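Local coordinates for protein PTS system, lactose-specific IIBC components (Streptococcus pneumoniae, PDB 3NBM) that probably carries a phosphoryl group to lactose during its uptake, as the IIB domain of a phosphoenolpyruvate-dependent phosphotransferase system, at residues A[68-73]-A[79-84]. Numbering follows the deposited sequence.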
ATOM      1  N   ARG A  68       0.770  -3.296 -14.276  1.00  9.96           N
ATOM      2  CA  ARG A  68      -0.174  -3.978 -15.160  1.00 10.27           C
ATOM      3  C   ARG A  68      -0.334  -5.436 -14.785  1.00  9.20           C
ATOM      4  O   ARG A  68      -1.466  -5.951 -14.748  1.00  9.17           O
ATOM      5  CB  ARG A  68       0.281  -3.849 -16.626  1.00 12.66           C
ATOM      6  N   GLU A  69       0.771  -6.132 -14.541  1.00  8.69           N
ATOM      7  CA  GLU A  69       0.659  -7.536 -14.223  1.00  8.97           C
ATOM      8  C   GLU A  69      -0.021  -7.737 -12.874  1.00  7.95           C
ATOM      9  O   GLU A  69      -0.810  -8.664 -12.726  1.00  8.44           O
ATOM     10  CB  GLU A  69       1.990  -8.283 -14.346  1.00 10.93           C
ATOM     11  CG  GLU A  69       2.981  -7.981 -13.326  1.00 10.67           C
ATOM     12  CD  GLU A  69       4.407  -8.357 -13.761  1.00 11.08           C
ATOM     13  OE1 GLU A  69       4.913  -7.758 -14.686  1.00 15.35           O
ATOM     14  OE2 GLU A  69       5.011  -9.228 -13.152  1.00 13.22           O
HETATM   15  N   MSE A  70       0.266  -6.877 -11.897  1.00  7.45           N
HETATM   16  CA  MSE A  70      -0.402  -6.971 -10.635  0.70  7.37           C
HETATM   17  C   MSE A  70      -1.914  -6.705 -10.771  1.00  7.84           C
HETATM   18  O   MSE A  70      -2.707  -7.383 -10.111  1.00  8.10           O
HETATM   19  CB  MSE A  70       0.237  -6.027  -9.642  0.70  9.29           C
HETATM   20  CG  MSE A  70      -0.526  -6.014  -8.393  0.70 10.49           C
HETATM   21 SE   MSE A  70       0.435  -5.525  -6.821  0.65 10.14          SE
HETATM   22  CE  MSE A  70       0.869  -7.228  -6.257  0.70 12.51           C
ATOM     23  N   LYS A  71      -2.302  -5.776 -11.650  1.00  8.22           N
ATOM     24  CA  LYS A  71      -3.749  -5.562 -11.886  0.50  9.39           C
ATOM     25  C   LYS A  71      -4.404  -6.816 -12.408  1.00  9.50           C
ATOM     26  O   LYS A  71      -5.530  -7.153 -12.009  1.00 10.78           O
ATOM     27  CB  LYS A  71      -4.064  -4.425 -12.856  0.50 10.26           C
ATOM     28  CG  LYS A  71      -3.860  -3.063 -12.275  0.50 11.52           C
ATOM     29  CD  LYS A  71      -4.996  -2.633 -11.374  0.50 13.52           C
ATOM     30  CE  LYS A  71      -6.282  -2.321 -12.152  0.50 13.50           C
ATOM     31  NZ  LYS A  71      -7.451  -2.265 -11.211  0.50 13.90           N
ATOM     32  N   VAL A  72      -3.730  -7.550 -13.302  1.00  8.08           N
ATOM     33  CA  VAL A  72      -4.295  -8.804 -13.782  1.00  8.95           C
ATOM     34  C   VAL A  72      -4.411  -9.795 -12.630  1.00 10.54           C
ATOM     35  O   VAL A  72      -5.451 -10.416 -12.446  1.00 12.83           O
ATOM     36  CB  VAL A  72      -3.504  -9.378 -14.981  1.00  8.71           C
ATOM     37  CG1 VAL A  72      -4.098 -10.729 -15.390  1.00 10.99           C
ATOM     38  CG2 VAL A  72      -3.562  -8.433 -16.154  1.00  9.70           C
ATOM     39  N   ASP A  73      -3.379  -9.911 -11.808  1.00 11.18           N
ATOM     40  CA  ASP A  73      -3.417 -10.814 -10.635  1.00 12.51           C
ATOM     41  C   ASP A  73      -4.531 -10.440  -9.663  1.00 13.11           C
ATOM     42  O   ASP A  73      -5.168 -11.345  -9.044  1.00 16.50           O
ATOM     43  CB  ASP A  73      -2.088 -10.784  -9.906  1.00 12.76           C
ATOM     44  CG  ASP A  73      -0.969 -11.379 -10.707  1.00 11.47           C
ATOM     45  OD1 ASP A  73      -1.254 -12.184 -11.616  1.00 16.94           O
ATOM     46  OD2 ASP A  73       0.212 -11.078 -10.406  1.00 14.46           O
ATOM     47  N   ILE A  79      -9.213  -6.960  -5.607  1.00 12.65           N
ATOM     48  CA  ILE A  79      -8.288  -6.183  -4.738  1.00 12.19           C
ATOM     49  C   ILE A  79      -8.044  -4.826  -5.451  1.00 10.87           C
ATOM     50  O   ILE A  79      -7.933  -4.780  -6.681  1.00 13.05           O
ATOM     51  CB  ILE A  79      -6.879  -6.949  -4.565  1.00 11.23           C
ATOM     52  CG1 ILE A  79      -7.023  -8.356  -3.963  1.00 15.32           C
ATOM     53  CG2 ILE A  79      -5.866  -6.143  -3.698  1.00 13.33           C
ATOM     54  CD1 ILE A  79      -5.730  -9.245  -4.081  1.00 17.15           C
ATOM     55  N   GLN A  80      -7.970  -3.728  -4.703  1.00  7.93           N
ATOM     56  CA  GLN A  80      -7.584  -2.453  -5.293  1.00  7.53           C
ATOM     57  C   GLN A  80      -6.061  -2.376  -5.373  1.00  6.60           C
ATOM     58  O   GLN A  80      -5.391  -2.763  -4.434  1.00  7.01           O
ATOM     59  CB  GLN A  80      -8.119  -1.294  -4.446  1.00  8.10           C
ATOM     60  CG  GLN A  80      -9.619  -1.176  -4.422  1.00  9.55           C
ATOM     61  CD  GLN A  80     -10.191  -0.949  -5.783  1.00  9.04           C
ATOM     62  OE1 GLN A  80      -9.685  -0.112  -6.556  1.00 13.00           O
ATOM     63  NE2 GLN A  80     -11.211  -1.711  -6.125  1.00 11.69           N
ATOM     64  N   ILE A  81      -5.536  -1.875  -6.487  1.00  7.09           N
ATOM     65  CA  ILE A  81      -4.083  -1.742  -6.718  1.00  7.79           C
ATOM     66  C   ILE A  81      -3.797  -0.309  -7.101  1.00  7.32           C
ATOM     67  O   ILE A  81      -4.464   0.242  -7.972  1.00  9.04           O
ATOM     68  CB  ILE A  81      -3.575  -2.662  -7.883  1.00  8.85           C
ATOM     69  CG1 ILE A  81      -4.003  -4.116  -7.702  1.00 11.04           C
ATOM     70  CG2 ILE A  81      -2.093  -2.528  -8.072  1.00 10.89           C
ATOM     71  CD1 ILE A  81      -3.508  -4.793  -6.473  1.00 11.16           C
ATOM     72  N   VAL A  82      -2.760   0.274  -6.502  1.00  6.79           N
ATOM     73  CA  VAL A  82      -2.336   1.630  -6.842  0.50  7.62           C
ATOM     74  C   VAL A  82      -0.818   1.662  -6.970  1.00  7.00           C
ATOM     75  O   VAL A  82      -0.114   1.034  -6.203  1.00  8.76           O
ATOM     76  CB  VAL A  82      -2.830   2.704  -5.841  0.50  8.92           C
ATOM     77  CG1 VAL A  82      -4.312   2.559  -5.545  0.50 10.54           C
ATOM     78  CG2 VAL A  82      -2.057   2.658  -4.609  0.50 10.32           C
ATOM     79  N   ALA A  83      -0.341   2.368  -7.984  1.00  7.08           N
ATOM     80  CA  ALA A  83       1.093   2.597  -8.177  1.00  7.05           C
ATOM     81  C   ALA A  83       1.441   4.025  -7.833  1.00  7.47           C
ATOM     82  O   ALA A  83       0.616   4.914  -8.015  1.00  9.49           O
ATOM     83  CB  ALA A  83       1.537   2.314  -9.619  1.00  9.01           C
ATOM     84  N   THR A  84       2.659   4.233  -7.356  1.00  7.51           N
ATOM     85  CA  THR A  84       3.122   5.550  -6.955  1.00  7.70           C
ATOM     86  C   THR A  84       4.372   5.952  -7.746  1.00  7.41           C
ATOM     87  O   THR A  84       5.086   5.125  -8.336  1.00  7.54           O
ATOM     88  CB  THR A  84       3.440   5.601  -5.441  1.00  7.78           C
ATOM     89  OG1 THR A  84       4.510   4.708  -5.129  1.00  8.23           O
ATOM     90  CG2 THR A  84       2.175   5.259  -4.613  1.00  8.50           C
TER
HETATM   91  O   HOH W   1      -7.526  -0.867  -8.430  1.00 15.67           O
HETATM   92  O   HOH W   2      -7.257  -3.847  -9.164  1.00 21.19           O
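Ile81, projecting from the edge strand 80-83, is met by Met70 on one flank and by Lys71 on another, both from helix 67-74. On the buried flank the selenomethionine at position 70 runs obliquely over the isoleucine: its CG lies 3.8 Å from Ile81 CD1, and its SE is 4.0 Å from the same methyl. With CG anti to the backbone N (chi1 174°), the Met70 chain reaches from the helix to the sheet, where it also meets Ile57 and Leu59 of strand 56-59. A flexible, unbranched apolar chain suits this interior, while a beta-branched isoleucine suits a strand and offers both its CG2 and CD1 methyls to Met70.

The solvent flank is looser, for Lys71 meets the isoleucine chiefly with CD and water bridges the rest. Bends at chi2 and chi3 turn the Lys71 chain across, CD passing Ile81 CB at 3.8 Å. In the conformer described, the ammonium reaches two waters. One, 3.1 Å from Lys71 NZ, accepts from Ile81 N and donates to Gln80 OE1; the other donates to Ile79 O. Between 68-73 and 79-84 of this right-handed beta-alpha-beta unit the direct contact is thus apolar and the polar link water-relayed, consistent with lysine methylenes shielding the isoleucine while the charge stays hydrated.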